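Local coordinates for protein glucose-6-phosphate isomerase (Chlamydia trachomatis D/UW-3/CX, PDB 6OTU) that catalyses the reversible isomerization of glucose-6-phosphate to fructose-6-phosphate, the aldose-ketose interconversion of glycolysis and gluconeogenesis, at residues A[149-155]-A[203-209]; A[156-161]-A[182-186]. All coordinates share one frame; numbering follows the deposited sequence.

Contact 1: residues A[149-155]-A[203-209]; sequences FSTLVQI and QTLVVVV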
# COMPACT_ATOMS: atom_id res chain seq x y z
N PHE A 149 2.24 18.85 -27.44
CA PHE A 149 2.26 17.48 -26.94
C PHE A 149 0.95 17.11 -26.26
O PHE A 149 0.36 17.91 -25.53
CB PHE A 149 3.40 17.27 -25.94
CG PHE A 149 4.74 17.74 -26.43
CD1 PHE A 149 5.54 16.92 -27.22
CD2 PHE A 149 5.21 19.00 -26.10
CE1 PHE A 149 6.78 17.36 -27.66
CE2 PHE A 149 6.45 19.43 -26.54
CZ PHE A 149 7.24 18.62 -27.32
N SER A 150 0.50 15.88 -26.51
CA SER A 150 -0.65 15.30 -25.84
C SER A 150 -0.27 14.43 -24.65
O SER A 150 -1.15 14.11 -23.84
CB SER A 150 -1.45 14.47 -26.85
OG SER A 150 -0.62 13.43 -27.35
N THR A 151 1.00 14.08 -24.51
CA THR A 151 1.45 13.00 -23.64
C THR A 151 2.71 13.41 -22.90
O THR A 151 3.67 13.88 -23.52
CB THR A 151 1.73 11.75 -24.48
OG1 THR A 151 0.54 11.40 -25.20
CG2 THR A 151 2.17 10.59 -23.60
N LEU A 152 2.73 13.22 -21.58
CA LEU A 152 3.92 13.48 -20.77
C LEU A 152 4.31 12.21 -20.03
O LEU A 152 3.46 11.54 -19.43
CB LEU A 152 3.68 14.64 -19.78
CG LEU A 152 4.92 15.12 -19.01
CD1 LEU A 152 4.87 16.60 -18.78
CD2 LEU A 152 5.11 14.39 -17.67
N VAL A 153 5.61 11.88 -20.05
CA VAL A 153 6.16 10.71 -19.36
C VAL A 153 7.20 11.18 -18.36
O VAL A 153 8.26 11.69 -18.75
CB VAL A 153 6.78 9.70 -20.34
CG1 VAL A 153 7.41 8.55 -19.56
CG2 VAL A 153 5.72 9.19 -21.32
N GLN A 154 6.92 11.03 -17.08
CA GLN A 154 7.88 11.40 -16.05
C GLN A 154 8.76 10.20 -15.74
O GLN A 154 8.27 9.17 -15.27
CB GLN A 154 7.18 11.89 -14.79
CG GLN A 154 8.14 12.34 -13.70
CD GLN A 154 7.72 13.65 -13.03
OE1 GLN A 154 7.18 14.56 -13.67
NE2 GLN A 154 7.99 13.74 -11.73
N ILE A 155 10.05 10.35 -16.01
CA ILE A 155 11.07 9.36 -15.66
C ILE A 155 11.72 9.83 -14.37
O ILE A 155 12.30 10.92 -14.32
CB ILE A 155 12.10 9.20 -16.78
CG1 ILE A 155 11.44 8.66 -18.06
CG2 ILE A 155 13.25 8.30 -16.33
CD1 ILE A 155 12.40 8.44 -19.22
N GLN A 203 4.18 12.66 -30.20
CA GLN A 203 3.30 13.49 -29.39
C GLN A 203 3.72 13.54 -27.92
O GLN A 203 3.01 14.13 -27.11
CB GLN A 203 1.86 12.98 -29.50
CG GLN A 203 1.10 13.54 -30.68
CD GLN A 203 1.17 15.07 -30.75
OE1 GLN A 203 0.68 15.76 -29.86
NE2 GLN A 203 1.79 15.59 -31.81
N THR A 204 4.86 12.96 -27.57
CA THR A 204 5.22 12.73 -26.18
C THR A 204 6.34 13.66 -25.76
O THR A 204 7.35 13.80 -26.47
CB THR A 204 5.65 11.27 -25.95
OG1 THR A 204 4.54 10.38 -26.20
CG2 THR A 204 6.12 11.07 -24.53
N LEU A 205 6.17 14.30 -24.62
CA LEU A 205 7.23 15.03 -23.95
C LEU A 205 7.76 14.17 -22.79
O LEU A 205 6.98 13.72 -21.94
CB LEU A 205 6.70 16.38 -23.44
CG LEU A 205 7.67 17.14 -22.53
CD1 LEU A 205 8.82 17.70 -23.37
CD2 LEU A 205 6.97 18.24 -21.74
N VAL A 206 9.06 13.91 -22.77
CA VAL A 206 9.66 13.06 -21.74
C VAL A 206 10.34 13.96 -20.72
O VAL A 206 11.27 14.69 -21.06
CB VAL A 206 10.67 12.07 -22.33
CG1 VAL A 206 11.34 11.28 -21.21
CG2 VAL A 206 9.99 11.15 -23.34
N VAL A 207 9.91 13.89 -19.46
CA VAL A 207 10.46 14.74 -18.41
C VAL A 207 11.29 13.86 -17.49
O VAL A 207 10.75 13.06 -16.71
CB VAL A 207 9.35 15.47 -17.63
CG1 VAL A 207 9.95 16.46 -16.61
CG2 VAL A 207 8.44 16.21 -18.59
N VAL A 208 12.61 13.99 -17.58
CA VAL A 208 13.52 13.24 -16.73
C VAL A 208 13.78 14.05 -15.46
O VAL A 208 14.33 15.15 -15.51
CB VAL A 208 14.84 12.92 -17.46
CG1 VAL A 208 15.58 11.80 -16.75
CG2 VAL A 208 14.56 12.56 -18.91
N VAL A 209 13.37 13.50 -14.32
CA VAL A 209 13.41 14.20 -13.05
C VAL A 209 14.37 13.45 -12.15
O VAL A 209 14.11 12.30 -11.76
CB VAL A 209 12.01 14.31 -12.42
CG1 VAL A 209 12.08 15.03 -11.08
CG2 VAL A 209 11.03 15.00 -13.37
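Leu152 and Val207 meet at the apolar centre of two parallel strands, where CD1 of Leu152 lies 3.6 Å from CG2 of Val207. The Leu152 side chain runs beside that of Leu205, its bridge partner, and with CG anti to the backbone N (chi1 -172°) its branched end comes against Val207, two residues beyond Leu205 on the same face, tying two positions of the neighbouring strand together. On the other face Ile155 turns its long branch back, CD1 resting 3.6 Å from CG1 of Val206, and CG2 of Val153 packs on the methyl of Thr204. Valine, isoleucine and threonine favour extended backbone, and alternating along the strand they put methyls on each face in turn. At the start, Phe149 presents a ring face to Leu205, whose CB stands 4.0 Å from the ring centroid in a CH-pi contact.

The backbones are joined by the alternating bonds of a parallel ladder, among them Leu205 N to Thr151 O and Val209 N to Ile155 O, both 2.8 Å and the latter almost straight at 176°. At the N-terminal, more open end, Gln203 O accepts the N-H of Thr151 at 3.3 Å and, weakly, that of Ser150. At the other end the buried amide of Gln154 lies against CG2 of Val209, with CD 3.6 Å away, while its NE2 bonds to Ser160 O; a glutamine thus combines an apolar flank with a donor for the following loop.

These are two inner strands of the five-stranded parallel sheet of a sugar isomerase (SIS) domain, with helices packed on both faces of the sheet. Helix 275-285 covers the Leu152 and Val207 face, helix 216-231 packs on Val153, Ile155 and Val208, and strands 180-184 and 240-245 continue the sheet outward.

Contact 2: residues A[156-161]-A[182-186]; sequences GIGGSE and FFVSN. With G6Q (glucose-6-phosphate), chain E.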
# COMPACT_ATOMS: atom_id res chain seq x y z
N GLY A 156 11.63 9.01 -13.33
CA GLY A 156 12.15 9.37 -12.03
C GLY A 156 11.64 8.39 -11.01
O GLY A 156 10.68 7.65 -11.24
N ILE A 157 12.29 8.38 -9.85
CA ILE A 157 12.00 7.38 -8.83
C ILE A 157 12.02 8.05 -7.46
O ILE A 157 12.57 9.14 -7.29
CB ILE A 157 13.02 6.21 -8.91
CG1 ILE A 157 12.55 4.97 -8.13
CG2 ILE A 157 14.41 6.69 -8.51
CD1 ILE A 157 13.38 3.69 -8.43
N GLY A 158 11.38 7.39 -6.49
CA GLY A 158 11.41 7.89 -5.12
C GLY A 158 10.74 9.25 -5.01
O GLY A 158 9.63 9.46 -5.52
N GLY A 159 11.42 10.20 -4.36
CA GLY A 159 10.89 11.55 -4.25
C GLY A 159 10.63 12.23 -5.59
O GLY A 159 9.80 13.14 -5.67
N SER A 160 11.30 11.79 -6.65
CA SER A 160 11.08 12.34 -7.98
C SER A 160 9.83 11.81 -8.67
O SER A 160 9.50 12.32 -9.75
CB SER A 160 12.30 12.10 -8.88
OG SER A 160 13.45 12.81 -8.42
N GLU A 161 9.14 10.82 -8.09
CA GLU A 161 7.91 10.29 -8.69
C GLU A 161 6.70 10.36 -7.78
O GLU A 161 5.63 10.80 -8.22
CB GLU A 161 8.12 8.83 -9.12
CG GLU A 161 6.84 8.20 -9.71
CD GLU A 161 6.64 6.75 -9.33
OE1 GLU A 161 7.14 6.31 -8.28
OE2 GLU A 161 5.96 6.03 -10.10
N PHE A 182 2.12 9.53 -17.75
CA PHE A 182 2.69 8.26 -17.33
C PHE A 182 3.90 8.51 -16.44
O PHE A 182 4.55 9.56 -16.53
CB PHE A 182 3.10 7.39 -18.53
CG PHE A 182 1.97 7.08 -19.47
CD1 PHE A 182 1.65 7.94 -20.50
CD2 PHE A 182 1.21 5.93 -19.29
CE1 PHE A 182 0.59 7.66 -21.35
CE2 PHE A 182 0.15 5.64 -20.14
CZ PHE A 182 -0.16 6.50 -21.17
N PHE A 183 4.19 7.53 -15.60
CA PHE A 183 5.37 7.56 -14.74
C PHE A 183 6.18 6.30 -14.97
O PHE A 183 5.65 5.19 -14.82
CB PHE A 183 5.00 7.69 -13.26
CG PHE A 183 4.21 8.92 -12.95
CD1 PHE A 183 2.84 8.93 -13.13
CD2 PHE A 183 4.84 10.08 -12.52
CE1 PHE A 183 2.11 10.07 -12.85
CE2 PHE A 183 4.11 11.22 -12.23
CZ PHE A 183 2.74 11.22 -12.41
N VAL A 184 7.44 6.47 -15.33
CA VAL A 184 8.39 5.37 -15.49
C VAL A 184 9.44 5.54 -14.40
O VAL A 184 10.16 6.55 -14.36
CB VAL A 184 9.01 5.36 -16.89
CG1 VAL A 184 10.12 4.31 -17.02
CG2 VAL A 184 7.95 5.14 -17.94
N SER A 185 9.52 4.57 -13.49
CA SER A 185 10.33 4.73 -12.29
C SER A 185 11.27 3.55 -12.07
O SER A 185 12.48 3.73 -11.93
CB SER A 185 9.41 4.94 -11.08
OG SER A 185 8.43 3.90 -11.00
N ASN A 186 10.72 2.33 -12.03
CA ASN A 186 11.49 1.14 -11.70
C ASN A 186 12.59 0.89 -12.72
O ASN A 186 12.43 1.13 -13.92
CB ASN A 186 10.55 -0.08 -11.64
CG ASN A 186 11.07 -1.21 -10.74
OD1 ASN A 186 12.27 -1.38 -10.54
ND2 ASN A 186 10.14 -2.00 -10.21
C1 G6Q E . 14.10 11.48 -1.36
C2 G6Q E . 15.11 10.34 -1.46
C3 G6Q E . 14.93 9.46 -2.70
C4 G6Q E . 15.32 10.16 -4.01
C5 G6Q E . 15.46 9.15 -5.15
C6 G6Q E . 15.66 9.82 -6.49
O1 G6Q E . 14.23 12.30 -0.51
O2 G6Q E . 16.44 10.83 -1.41
O3 G6Q E . 13.57 9.02 -2.78
O4 G6Q E . 14.33 11.13 -4.36
O5 G6Q E . 16.54 8.27 -4.86
O6 G6Q E . 16.82 10.68 -6.38
P G6Q E . 17.17 11.70 -7.59
O1P G6Q E . 16.02 12.68 -7.68
O2P G6Q E . 18.47 12.37 -7.15
O3P G6Q E . 17.33 10.86 -8.84
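Gly156 N donates to Val184 O at 3.0 Å, a 160° bond that carries the pairing of the parallel strands one step beyond strand 151-155. The chain then turns into the glycine-rich loop between that strand and helix 162-172, part of the sugar-phosphate site of the SIS fold. On the facing strand end, CB of Ser185 presses on Gly156 O at 3.0 Å, a close fit suited to a small residue. Ile157 reaches alongside, CD1 meeting Ser185 O, while its CG2 faces C6 of the sugar and contributes an apolar wall.

In Glu161, at the N-cap position of the helix, CG is anti to the backbone N (chi1 178°), which sets it against CB and CD2 of Phe183, and the bend at chi2 turns the carboxylate toward Ser185. The carboxylate plane is turned 60° from the phenyl ring. OE2 lies 3.4 Å from Ser185 OG, a long and weak contact; OG's stronger partner is Asn383 ND2 of the second subunit, which donates to it. OE2 also forms a long, weak ion pair with Lys165 NZ.

Gly158 and Gly159, having no side chain, let the backbone come up to the sugar, CA of Gly158 lying 3.4 Å from O3 of glucose-6-phosphate; the positive phi of Gly158 also suits glycine. Gly159 N donates to O3 of glucose-6-phosphate at 2.9 Å, and Ser160 OG donates to phosphate oxygen O1P at 2.7 Å.

Strand 151-155 joins the two: it pairs with 204-209 in contact 1, runs on into loop 156-161 of contact 2, and along its other edge meets strand 180-184 through probable hydrogen bonds of Gln154 O to Val184 N and Gln154 N to Phe182 O, both 2.8 Å. The centres of the two contacts lie about 12 Å apart. At the C-terminal ends of the strands they converge on the substrate, Ser160 CB packing 3.4 Å from Val209 O. The side chain of Val209 is about 6 Å from glucose-6-phosphate, which loop 156-161 touches directly, while Ile157 in contact 2 is about 6 Å from the active-site Lys501 (side chain to side chain).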